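Local coordinates for hypothetical membrane protein (Corynebacterium glutamicum, PDB 6JSA) that binds heme through the C-terminal domain of HtaA, a part of the heme uptake machinery, and probably passes heme on during uptake, at residues A8-G13 with I61-S66; M78-I83 with L94-V99; V115-F120 with S135-Q140. All blocks are in the same frame, centred on the assembly; numbering follows the deposited sequence.

Interaction 1 (A8-G13 with I61-S66); sequences ASAQWG and INFPGS
The Phe63 ring meets strand 8-12 with its outer rim. At its edge, close to the ring plane, lie the carbonyl O of Ala8, 3.8 Å from Phe63 CE1, and the backbone N of Ser9. Two other groups approach obliquely: Ala10 CB, 3.6 Å from Phe63 CZ, and Ser9 CA, 3.8 Å from Phe63 CE1. The ring thus ends against the backbone between Ala8 and Ala10, with the two methyls converging on CZ, since Ala8 CB is itself 3.8 Å from Phe63 CZ. Phe63 CG stands anti to its carbonyl carbon, chi1 -60°, and from there the ring reaches across to strand 8-12.

Next to the ring, Ile61 adds one branch to the same patch. Its CG2 methyl is 3.5 Å from Ala8 CB, so Ala8 touches both Phe63 and Ile61. No hydrogen bond links the two segments: the nearest CA atoms, those of Ala8 and Ile61, are still 7.3 Å apart, and what holds here is close apolar packing of small methyls against a large ring. Only 170 Å² is buried, most of it at Phe63 and Ala8. Ser9, whose CB points the other way, contributes through its backbone.

The contact is thus core packing, away from the heme site, in the antiparallel β fold of this HtaA domain. Strand 42-53 pairs with both strand 3-12 and strand 58-62, and its Phe45 also packs on Phe63. Strand 76-88 reaches the cluster through Ile83 and Ile85, while Phe161 of strand 159-165 touches both Ala10 and Ile61.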
ATOM      1  N   ALA A   8       6.381   7.838 -11.487  1.00  8.15           N
ATOM      2  CA  ALA A   8       6.502   7.526 -10.072  1.00  8.27           C
ATOM      3  C   ALA A   8       6.767   6.040  -9.891  1.00  8.51           C
ATOM      4  O   ALA A   8       6.410   5.204 -10.727  1.00  8.14           O
ATOM      5  CB  ALA A   8       5.236   7.884  -9.289  1.00  9.16           C
ATOM      6  N   SER A   9       7.404   5.729  -8.773  1.00  7.97           N
ATOM      7  CA  SER A   9       7.587   4.356  -8.341  0.60  8.91           C
ATOM      8  C   SER A   9       7.425   4.317  -6.832  1.00  8.12           C
ATOM      9  O   SER A   9       7.699   5.297  -6.134  1.00  9.90           O
ATOM     10  CB  SER A   9       8.964   3.810  -8.725  0.60 10.74           C
ATOM     11  OG  SER A   9       9.978   4.504  -8.032  0.60 12.00           O
ATOM     12  N   ALA A  10       6.941   3.190  -6.331  1.00  8.13           N
ATOM     13  CA  ALA A  10       6.799   3.005  -4.899  1.00  8.29           C
ATOM     14  C   ALA A  10       7.208   1.588  -4.553  1.00  7.13           C
ATOM     15  O   ALA A  10       7.112   0.671  -5.379  1.00  7.99           O
ATOM     16  CB  ALA A  10       5.378   3.295  -4.399  1.00  9.75           C
ATOM     17  N   GLN A  11       7.647   1.422  -3.309  1.00  7.54           N
ATOM     18  CA  GLN A  11       8.085   0.143  -2.776  1.00  7.96           C
ATOM     19  C   GLN A  11       7.393  -0.061  -1.439  1.00  7.01           C
ATOM     20  O   GLN A  11       7.487   0.797  -0.549  1.00  7.84           O
ATOM     21  CB  GLN A  11       9.606   0.117  -2.605  1.00  9.75           C
ATOM     22  CG  GLN A  11      10.374   0.438  -3.892  1.00 11.61           C
ATOM     23  CD  GLN A  11      10.458   1.937  -4.182  1.00 13.75           C
ATOM     24  OE1 GLN A  11      10.661   2.748  -3.276  1.00 16.16           O
ATOM     25  NE2 GLN A  11      10.286   2.308  -5.448  1.00 14.54           N
ATOM     26  N   TRP A  12       6.674  -1.175  -1.305  1.00  7.24           N
ATOM     27  CA  TRP A  12       5.943  -1.471  -0.073  1.00  7.05           C
ATOM     28  C   TRP A  12       5.765  -2.975   0.020  1.00  7.04           C
ATOM     29  O   TRP A  12       5.192  -3.582  -0.889  1.00  7.36           O
ATOM     30  CB  TRP A  12       4.582  -0.790  -0.075  1.00  7.67           C
ATOM     31  CG  TRP A  12       3.833  -0.936   1.226  1.00  7.46           C
ATOM     32  CD1 TRP A  12       4.330  -0.759   2.494  1.00  8.22           C
ATOM     33  CD2 TRP A  12       2.442  -1.244   1.385  1.00  7.68           C
ATOM     34  NE1 TRP A  12       3.338  -0.953   3.422  1.00  8.53           N
ATOM     35  CE2 TRP A  12       2.171  -1.256   2.773  1.00  7.57           C
ATOM     36  CE3 TRP A  12       1.402  -1.531   0.493  1.00  8.92           C
ATOM     37  CZ2 TRP A  12       0.904  -1.535   3.288  1.00  8.88           C
ATOM     38  CZ3 TRP A  12       0.138  -1.815   1.009  1.00  9.91           C
ATOM     39  CH2 TRP A  12      -0.095  -1.810   2.394  1.00 10.39           C
ATOM     40  N   GLY A  13       6.237  -3.570   1.112  1.00  7.03           N
ATOM     41  CA  GLY A  13       6.057  -4.995   1.276  1.00  7.17           C
ATOM     42  C   GLY A  13       4.757  -5.436   1.913  1.00  7.12           C
ATOM     43  O   GLY A  13       4.574  -6.641   2.116  1.00  7.23           O
ATOM     44  N   ILE A  61      -0.141  10.405  -5.257  1.00 11.59           N
ATOM     45  CA  ILE A  61       0.636   9.623  -6.210  1.00 11.55           C
ATOM     46  C   ILE A  61      -0.130   8.318  -6.408  1.00 10.87           C
ATOM     47  O   ILE A  61      -0.299   7.543  -5.456  1.00 10.59           O
ATOM     48  CB  ILE A  61       2.053   9.336  -5.684  1.00 13.69           C
ATOM     49  CG1 ILE A  61       2.664  10.560  -4.977  1.00 16.00           C
ATOM     50  CG2 ILE A  61       2.939   8.830  -6.816  1.00 13.58           C
ATOM     51  CD1 ILE A  61       2.983  11.694  -5.900  1.00 16.65           C
ATOM     52  N   ASN A  62      -0.601   8.076  -7.630  1.00 12.11           N
ATOM     53  CA  ASN A  62      -1.503   6.967  -7.921  1.00 12.85           C
ATOM     54  C   ASN A  62      -0.795   5.851  -8.676  1.00 11.45           C
ATOM     55  O   ASN A  62      -0.025   6.108  -9.609  1.00 12.40           O
ATOM     56  CB  ASN A  62      -2.675   7.438  -8.782  1.00 15.40           C
ATOM     57  CG  ASN A  62      -3.608   8.348  -8.039  1.00 20.13           C
ATOM     58  OD1 ASN A  62      -4.411   7.892  -7.225  1.00 22.02           O
ATOM     59  ND2 ASN A  62      -3.525   9.641  -8.320  1.00 21.82           N
ATOM     60  N   PHE A  63      -1.099   4.607  -8.298  1.00  9.49           N
ATOM     61  CA  PHE A  63      -0.514   3.455  -8.965  1.00  8.73           C
ATOM     62  C   PHE A  63      -1.589   2.462  -9.373  1.00  9.05           C
ATOM     63  O   PHE A  63      -2.523   2.211  -8.603  1.00 11.00           O
ATOM     64  CB  PHE A  63       0.484   2.749  -8.039  1.00  8.76           C
ATOM     65  CG  PHE A  63       1.621   3.632  -7.624  1.00  8.46           C
ATOM     66  CD1 PHE A  63       2.755   3.728  -8.414  1.00  8.39           C
ATOM     67  CD2 PHE A  63       1.545   4.400  -6.468  1.00  8.63           C
ATOM     68  CE1 PHE A  63       3.802   4.556  -8.057  1.00  9.22           C
ATOM     69  CE2 PHE A  63       2.589   5.233  -6.111  1.00  9.93           C
ATOM     70  CZ  PHE A  63       3.717   5.305  -6.907  1.00  9.52           C
ATOM     71  N   PRO A  64      -1.478   1.871 -10.557  1.00  7.51           N
ATOM     72  CA  PRO A  64      -2.346   0.748 -10.922  1.00  7.26           C
ATOM     73  C   PRO A  64      -1.755  -0.539 -10.354  1.00  7.34           C
ATOM     74  O   PRO A  64      -0.681  -0.548  -9.749  1.00  8.15           O
ATOM     75  CB  PRO A  64      -2.246   0.752 -12.445  1.00  7.56           C
ATOM     76  CG  PRO A  64      -0.799   1.095 -12.659  1.00  8.71           C
ATOM     77  CD  PRO A  64      -0.452   2.114 -11.590  1.00  8.66           C
ATOM     78  N   GLY A  65      -2.470  -1.637 -10.566  1.00  7.07           N
ATOM     79  CA  GLY A  65      -1.943  -2.944 -10.243  1.00  7.43           C
ATOM     80  C   GLY A  65      -2.551  -3.527  -8.978  1.00  7.01           C
ATOM     81  O   GLY A  65      -3.037  -2.818  -8.090  1.00  7.44           O
ATOM     82  N   SER A  66      -2.495  -4.852  -8.892  1.00  7.28           N
ATOM     83  CA  SER A  66      -3.069  -5.561  -7.761  1.00  7.76           C
ATOM     84  C   SER A  66      -2.150  -6.671  -7.266  1.00  7.42           C
ATOM     85  O   SER A  66      -1.363  -7.253  -8.022  1.00  7.28           O
ATOM     86  CB  SER A  66      -4.440  -6.140  -8.105  1.00  9.80           C
ATOM     87  OG  SER A  66      -4.351  -7.009  -9.206  1.00 11.25           O
TER

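Interaction 2 (M78-I83 with L94-V99); sequences MQIANI and LIADVV
Gln79 and Val99 form a hydrogen-bonded pair in the antiparallel β hairpin of strands 76-88 and 91-101, and Ala81 with Asp97 forms the next; Ile80 and Val98 are the non-hydrogen-bonded pair between them. Gln79 N donates to Val99 O at 2.7 Å.

Beyond Ala81 the first strand turns a corner at Asn82, whose phi and psi are both 55°, and the neat pairing stops. Ala96 CB is the knob at this turn. It points toward the other strand and nestles among Ala81 O at 3.5 Å, Ile80 CG2 at 3.8 Å and Ile83 CG2 at 4.0 Å, so one methyl fills the hollow bounded by the two isoleucine CG2 branches and the Ala81 carbonyl. Past it, Ile83 CB meets Leu94 CD1 more loosely, while Ile83 CA comes to 3.2 Å from Ile95 O in a CA-H...O contact. Met78 and Val98 carry the apolar side on to Ala145 of helix 140-145.

Polar groups close the corner on the side of Asp97, whose CB shares a face with those of Ala81 and Val99. Arg112 NH1 makes a salt bridge with Asp97 OD1 and also bonds to Asn82 O. Asp97 OD2 accepts a bond from Asn82 ND2, 2.9 Å away: the donor reaches OD2 on its anti side, 34° out of the carboxylate plane, with amide and carboxylate planes turned 70° apart.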
ATOM      1  N   MET A  78      -7.124 -12.281  -0.166  1.00  8.69           N
ATOM      2  CA  MET A  78      -6.995 -10.855   0.109  1.00  8.28           C
ATOM      3  C   MET A  78      -6.445 -10.166  -1.127  1.00  9.20           C
ATOM      4  O   MET A  78      -5.355 -10.503  -1.597  1.00  9.85           O
ATOM      5  CB  MET A  78      -6.078 -10.603   1.306  1.00  9.46           C
ATOM      6  CG  MET A  78      -5.983  -9.134   1.672  1.00 11.20           C
ATOM      7  SD  MET A  78      -4.906  -8.884   3.094  1.00 13.44           S
ATOM      8  CE  MET A  78      -5.422  -7.256   3.628  1.00 13.59           C
ATOM      9  N   GLN A  79      -7.193  -9.199  -1.641  1.00  8.83           N
ATOM     10  CA  GLN A  79      -6.789  -8.435  -2.808  1.00 10.28           C
ATOM     11  C   GLN A  79      -6.572  -6.986  -2.406  1.00  9.30           C
ATOM     12  O   GLN A  79      -7.426  -6.385  -1.745  1.00  9.83           O
ATOM     13  CB  GLN A  79      -7.866  -8.507  -3.890  1.00 13.82           C
ATOM     14  CG  GLN A  79      -8.176  -9.917  -4.360  1.00 19.05           C
ATOM     15  CD  GLN A  79      -9.289  -9.935  -5.376  1.00 24.30           C
ATOM     16  OE1 GLN A  79      -9.214  -9.262  -6.405  1.00 26.51           O
ATOM     17  NE2 GLN A  79     -10.338 -10.694  -5.090  1.00 26.16           N
ATOM     18  N   ILE A  80      -5.436  -6.432  -2.819  1.00  8.26           N
ATOM     19  CA  ILE A  80      -5.107  -5.026  -2.616  1.00  7.92           C
ATOM     20  C   ILE A  80      -4.787  -4.447  -3.990  1.00  8.09           C
ATOM     21  O   ILE A  80      -3.899  -4.956  -4.688  1.00  9.09           O
ATOM     22  CB  ILE A  80      -3.910  -4.855  -1.666  1.00  8.41           C
ATOM     23  CG1 ILE A  80      -4.181  -5.531  -0.316  1.00  9.40           C
ATOM     24  CG2 ILE A  80      -3.579  -3.377  -1.484  1.00  9.73           C
ATOM     25  CD1 ILE A  80      -3.007  -5.509   0.630  1.00 10.11           C
ATOM     26  N   ALA A  81      -5.510  -3.399  -4.389  1.00  7.94           N
ATOM     27  CA  ALA A  81      -5.351  -2.865  -5.737  1.00  8.26           C
ATOM     28  C   ALA A  81      -5.344  -1.342  -5.736  1.00  7.35           C
ATOM     29  O   ALA A  81      -5.899  -0.690  -4.848  1.00  8.00           O
ATOM     30  CB  ALA A  81      -6.465  -3.348  -6.666  1.00  9.40           C
ATOM     31  N   ASN A  82      -4.715  -0.778  -6.771  1.00  6.85           N
ATOM     32  CA  ASN A  82      -4.784   0.661  -7.040  1.00  7.81           C
ATOM     33  C   ASN A  82      -4.339   1.494  -5.836  1.00  7.38           C
ATOM     34  O   ASN A  82      -5.057   2.389  -5.362  1.00  8.61           O
ATOM     35  CB  ASN A  82      -6.188   1.053  -7.495  1.00  8.45           C
ATOM     36  CG  ASN A  82      -6.578   0.379  -8.772  1.00  9.29           C
ATOM     37  OD1 ASN A  82      -5.832   0.422  -9.747  1.00 10.00           O
ATOM     38  ND2 ASN A  82      -7.745  -0.255  -8.783  1.00 10.82           N
ATOM     39  N   ILE A  83      -3.130   1.218  -5.347  1.00  7.21           N
ATOM     40  CA  ILE A  83      -2.654   1.958  -4.182  1.00  7.40           C
ATOM     41  C   ILE A  83      -2.420   3.419  -4.545  1.00  8.01           C
ATOM     42  O   ILE A  83      -2.118   3.771  -5.697  1.00  9.13           O
ATOM     43  CB  ILE A  83      -1.417   1.338  -3.505  1.00  9.18           C
ATOM     44  CG1 ILE A  83      -0.159   1.556  -4.338  1.00  9.67           C
ATOM     45  CG2 ILE A  83      -1.645  -0.123  -3.175  1.00  9.78           C
ATOM     46  CD1 ILE A  83       1.110   1.411  -3.505  1.00 10.62           C
ATOM     47  N   LEU A  94      -2.374   5.979   3.080  1.00  8.46           N
ATOM     48  CA  LEU A  94      -2.192   4.953   2.061  1.00  7.85           C
ATOM     49  C   LEU A  94      -3.579   4.402   1.757  1.00  7.23           C
ATOM     50  O   LEU A  94      -4.232   3.832   2.639  1.00  9.04           O
ATOM     51  CB  LEU A  94      -1.257   3.864   2.576  1.00  8.47           C
ATOM     52  CG  LEU A  94      -0.933   2.735   1.601  1.00 10.61           C
ATOM     53  CD1 LEU A  94      -0.393   3.277   0.285  1.00 12.66           C
ATOM     54  CD2 LEU A  94       0.065   1.790   2.257  1.00 12.36           C
ATOM     55  N   ILE A  95      -4.043   4.616   0.533  1.00  7.83           N
ATOM     56  CA  ILE A  95      -5.387   4.253   0.100  1.00  8.18           C
ATOM     57  C   ILE A  95      -5.287   3.111  -0.907  1.00  8.08           C
ATOM     58  O   ILE A  95      -4.370   3.083  -1.733  1.00  8.49           O
ATOM     59  CB  ILE A  95      -6.060   5.489  -0.531  1.00  9.49           C
ATOM     60  CG1 ILE A  95      -6.176   6.627   0.494  1.00 11.92           C
ATOM     61  CG2 ILE A  95      -7.412   5.151  -1.130  1.00 10.96           C
ATOM     62  CD1 ILE A  95      -6.371   7.996  -0.137  1.00 13.69           C
ATOM     63  N   ALA A  96      -6.233   2.173  -0.850  1.00  7.69           N
ATOM     64  CA  ALA A  96      -6.270   1.088  -1.821  1.00  7.52           C
ATOM     65  C   ALA A  96      -7.686   0.541  -1.892  1.00  7.36           C
ATOM     66  O   ALA A  96      -8.507   0.777  -1.001  1.00  8.43           O
ATOM     67  CB  ALA A  96      -5.290  -0.025  -1.449  1.00  8.11           C
ATOM     68  N   ASP A  97      -7.965  -0.185  -2.974  1.00  7.41           N
ATOM     69  CA  ASP A  97      -9.176  -0.987  -3.093  1.00  7.41           C
ATOM     70  C   ASP A  97      -8.885  -2.357  -2.494  1.00  7.09           C
ATOM     71  O   ASP A  97      -7.911  -3.012  -2.880  1.00  8.71           O
ATOM     72  CB  ASP A  97      -9.548  -1.184  -4.564  1.00  8.12           C
ATOM     73  CG  ASP A  97      -9.694   0.124  -5.324  1.00  9.50           C
ATOM     74  OD1 ASP A  97      -9.915   1.174  -4.684  1.00 11.07           O
ATOM     75  OD2 ASP A  97      -9.596   0.091  -6.571  1.00 10.75           O
ATOM     76  N   VAL A  98      -9.706  -2.789  -1.537  1.00  7.20           N
ATOM     77  CA  VAL A  98      -9.416  -4.003  -0.775  1.00  7.89           C
ATOM     78  C   VAL A  98     -10.636  -4.911  -0.731  1.00  7.88           C
ATOM     79  O   VAL A  98     -11.733  -4.469  -0.375  1.00  8.54           O
ATOM     80  CB  VAL A  98      -8.951  -3.683   0.659  1.00  8.66           C
ATOM     81  CG1 VAL A  98      -8.656  -4.981   1.433  1.00  9.82           C
ATOM     82  CG2 VAL A  98      -7.730  -2.779   0.632  1.00 10.09           C
ATOM     83  N   VAL A  99     -10.426  -6.188  -1.059  1.00  8.04           N
ATOM     84  CA  VAL A  99     -11.408  -7.254  -0.861  1.00  8.55           C
ATOM     85  C   VAL A  99     -10.717  -8.353  -0.068  1.00  8.24           C
ATOM     86  O   VAL A  99      -9.607  -8.761  -0.420  1.00  9.54           O
ATOM     87  CB  VAL A  99     -11.914  -7.824  -2.201  1.00 10.11           C
ATOM     88  CG1 VAL A  99     -12.963  -8.903  -1.962  1.00 10.20           C
ATOM     89  CG2 VAL A  99     -12.445  -6.711  -3.094  1.00 11.05           C
TER

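Interaction 3 (V115-F120 with S135-Q140); sequences VGTLNF and SVSLSQ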
ATOM      1  N   VAL A 115      -6.015   2.259   4.056  1.00  8.43           N
ATOM      2  CA  VAL A 115      -5.437   1.061   4.665  1.00  9.21           C
ATOM      3  C   VAL A 115      -4.542   1.424   5.842  1.00  8.93           C
ATOM      4  O   VAL A 115      -4.412   0.647   6.794  1.00  9.41           O
ATOM      5  CB  VAL A 115      -4.671   0.263   3.592  1.00 11.67           C
ATOM      6  CG1 VAL A 115      -3.870  -0.881   4.197  1.00 13.07           C
ATOM      7  CG2 VAL A 115      -5.633  -0.277   2.562  1.00 13.22           C
ATOM      8  N   GLY A 116      -3.906   2.590   5.799  1.00  8.63           N
ATOM      9  CA  GLY A 116      -3.064   3.026   6.894  1.00  9.79           C
ATOM     10  C   GLY A 116      -2.804   4.510   6.848  1.00 10.29           C
ATOM     11  O   GLY A 116      -2.915   5.152   5.799  1.00 10.93           O
ATOM     12  N   THR A 117      -2.476   5.054   8.014  1.00 10.80           N
ATOM     13  CA  THR A 117      -2.051   6.438   8.085  0.55 11.41           C
ATOM     14  C   THR A 117      -0.535   6.510   7.990  1.00 10.72           C
ATOM     15  O   THR A 117       0.191   5.650   8.502  1.00 12.26           O
ATOM     16  CB  THR A 117      -2.553   7.112   9.359  0.55 13.15           C
ATOM     17  OG1 THR A 117      -2.210   6.299  10.479  0.55 13.52           O
ATOM     18  CG2 THR A 117      -4.067   7.282   9.305  0.55 13.77           C
ATOM     19  N   LEU A 118      -0.063   7.534   7.291  1.00 10.71           N
ATOM     20  CA  LEU A 118       1.352   7.695   7.001  1.00 10.44           C
ATOM     21  C   LEU A 118       1.959   8.787   7.864  1.00 10.82           C
ATOM     22  O   LEU A 118       1.391   9.874   8.013  1.00 11.29           O
ATOM     23  CB  LEU A 118       1.555   8.087   5.540  1.00 10.43           C
ATOM     24  CG  LEU A 118       1.016   7.087   4.526  1.00  9.92           C
ATOM     25  CD1 LEU A 118       1.345   7.542   3.114  1.00 10.90           C
ATOM     26  CD2 LEU A 118       1.574   5.699   4.787  1.00 10.46           C
ATOM     27  N   ASN A 119       3.141   8.501   8.397  1.00 11.41           N
ATOM     28  CA  ASN A 119       3.967   9.485   9.087  1.00 12.27           C
ATOM     29  C   ASN A 119       5.314   9.470   8.378  1.00 11.37           C
ATOM     30  O   ASN A 119       6.052   8.481   8.467  1.00 11.01           O
ATOM     31  CB  ASN A 119       4.115   9.125  10.564  1.00 16.16           C
ATOM     32  CG  ASN A 119       4.996  10.100  11.313  1.00 21.26           C
ATOM     33  OD1 ASN A 119       5.185  11.236  10.886  1.00 23.91           O
ATOM     34  ND2 ASN A 119       5.543   9.660  12.440  1.00 23.58           N
ATOM     35  N   PHE A 120       5.613  10.540   7.639  1.00 10.98           N
ATOM     36  CA  PHE A 120       6.818  10.571   6.821  1.00 11.21           C
ATOM     37  C   PHE A 120       8.039  10.867   7.671  1.00 12.46           C
ATOM     38  O   PHE A 120       8.064  11.848   8.416  1.00 14.82           O
ATOM     39  CB  PHE A 120       6.685  11.599   5.697  1.00 11.16           C
ATOM     40  CG  PHE A 120       5.791  11.140   4.589  1.00 10.05           C
ATOM     41  CD1 PHE A 120       4.417  11.346   4.657  1.00 10.65           C
ATOM     42  CD2 PHE A 120       6.311  10.459   3.497  1.00 10.98           C
ATOM     43  CE1 PHE A 120       3.575  10.888   3.654  1.00 11.47           C
ATOM     44  CE2 PHE A 120       5.472  10.004   2.480  1.00 11.11           C
ATOM     45  CZ  PHE A 120       4.100  10.223   2.562  1.00 11.20           C
ATOM     46  N   SER A 135       6.270   5.592   7.773  1.00 10.33           N
ATOM     47  CA  SER A 135       5.679   4.481   8.504  1.00 10.76           C
ATOM     48  C   SER A 135       4.191   4.396   8.176  1.00 10.85           C
ATOM     49  O   SER A 135       3.548   5.398   7.833  1.00 11.36           O
ATOM     50  CB  SER A 135       5.862   4.671  10.013  1.00 13.69           C
ATOM     51  OG  SER A 135       5.161   5.817  10.460  1.00 16.77           O
ATOM     52  N   VAL A 136       3.653   3.180   8.275  1.00 10.26           N
ATOM     53  CA  VAL A 136       2.271   2.872   7.911  1.00 10.62           C
ATOM     54  C   VAL A 136       1.582   2.271   9.131  1.00 10.67           C
ATOM     55  O   VAL A 136       1.945   1.177   9.581  1.00 11.85           O
ATOM     56  CB  VAL A 136       2.206   1.900   6.720  1.00 11.01           C
ATOM     57  CG1 VAL A 136       0.759   1.635   6.346  1.00 11.96           C
ATOM     58  CG2 VAL A 136       3.001   2.438   5.520  1.00 12.16           C
ATOM     59  N   SER A 137       0.577   2.970   9.650  1.00  9.72           N
ATOM     60  CA  SER A 137      -0.165   2.545  10.834  1.00 10.54           C
ATOM     61  C   SER A 137      -1.533   2.048  10.396  1.00 10.09           C
ATOM     62  O   SER A 137      -2.317   2.807   9.823  1.00 10.98           O
ATOM     63  CB  SER A 137      -0.335   3.717  11.795  1.00 11.32           C
ATOM     64  OG  SER A 137       0.915   4.139  12.298  1.00 13.17           O
ATOM     65  N   LEU A 138      -1.822   0.786  10.687  1.00  9.20           N
ATOM     66  CA  LEU A 138      -2.995   0.120  10.139  1.00  8.78           C
ATOM     67  C   LEU A 138      -4.294   0.797  10.576  1.00  8.57           C
ATOM     68  O   LEU A 138      -4.483   1.125  11.751  1.00  9.65           O
ATOM     69  CB  LEU A 138      -2.987  -1.332  10.606  1.00  9.60           C
ATOM     70  CG  LEU A 138      -4.039  -2.281  10.049  1.00  9.34           C
ATOM     71  CD1 LEU A 138      -3.864  -2.442   8.550  1.00  9.59           C
ATOM     72  CD2 LEU A 138      -3.926  -3.615  10.758  1.00 10.28           C
ATOM     73  N   SER A 139      -5.207   0.973   9.620  1.00  9.74           N
ATOM     74  CA  SER A 139      -6.514   1.564   9.866  1.00  9.55           C
ATOM     75  C   SER A 139      -7.496   0.529  10.420  1.00 10.35           C
ATOM     76  O   SER A 139      -7.217  -0.672  10.479  1.00 10.05           O
ATOM     77  CB  SER A 139      -7.086   2.098   8.556  1.00 10.23           C
ATOM     78  OG  SER A 139      -7.397   1.007   7.699  1.00  9.96           O
ATOM     79  N   GLN A 140      -8.678   1.018  10.808  1.00 11.13           N
ATOM     80  CA  GLN A 140      -9.751   0.128  11.241  0.53 12.42           C
ATOM     81  C   GLN A 140     -10.141  -0.839  10.127  1.00 11.54           C
ATOM     82  O   GLN A 140     -10.219  -2.054  10.337  1.00 11.84           O
ATOM     83  CB  GLN A 140     -10.962   0.956  11.678  0.53 14.50           C
ATOM     84  CG  GLN A 140     -10.685   1.934  12.810  0.53 16.01           C
ATOM     85  CD  GLN A 140     -10.665   1.266  14.165  0.53 17.01           C
ATOM     86  OE1 GLN A 140     -11.156   0.151  14.324  0.53 17.43           O
ATOM     87  NE2 GLN A 140     -10.097   1.946  15.153  0.53 16.53           N
TER
HETATM   88  O   HOH W   1       2.174   5.890  10.556  1.00 16.35           O
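Thr117 and Ser137 lead the backbone bonding: Thr117 N donates to Ser137 O and Ser137 N to Thr117 O, both at 2.9 Å. Asn119 and Ser135 repeat the two-way exchange two residues along, with Ser135 N 3.0 Å from Asn119 O. At the other end Ser139 N donates to Val115 O, approaching from above the carbonyl plane, 44° out of it.

The apolar contacts lie on the buried face. Leu118 and Val136 run side by side, pointing the same way, and Leu118 CD2 is 3.6 Å from Val136 CG2. The other branch, Val136 CG1, is anti to the backbone N (chi1 -178°) and packs over Gly116 CA at 4.1 Å, where glycine has no side chain in the way. The Leu138 side chain touches Tyr150, a heme-binding residue; apart from these apolar pairs, its CD1 methyl makes a van der Waals contact with the carbonyl O of Val115.

A water serves the opposite, polar face. It donates to Thr117 O and to Ser137 OG, the latter at 2.8 Å, and bonds Ser135 OG at 3.0 Å; Ser137 OG also bonds Gln155 OE1.

Together these make an antiparallel β hairpin, 113-125 with 129-138; on its other edge strand 113-125 pairs with strand 91-101, where Val115 and Gly116 both face Leu94 in a classic β bulge. The second hairpin strand runs straight into helix 140-145, with Ser139 as N-cap: its OG bonds Gly142 N and also Val114 O.

Overall arrangement
Interaction 2 links to each of the others through probable backbone hydrogen bonds, while interactions 1 and 3 meet by packing of Trp12. Interactions 1 and 2, centres about 11 Å apart, join where Phe63 N lies 2.9 Å from Ile83 O. Interactions 2 and 3, about 14 Å apart, join through Leu94 O and Val115 N at 2.8 Å. Trp12 reaches from interaction 1 into both others: its CZ2 packs 3.6 Å from Leu94 CD2, its NE1 4.0 Å from Val136 CG2. Towards the heme, Met78 of interaction 2 comes within about 4 Å and Leu138 of interaction 3 within about 8 Å, side chain to ligand; the Met78 side chain is about 9 Å from that of Tyr21, the axial iron ligand.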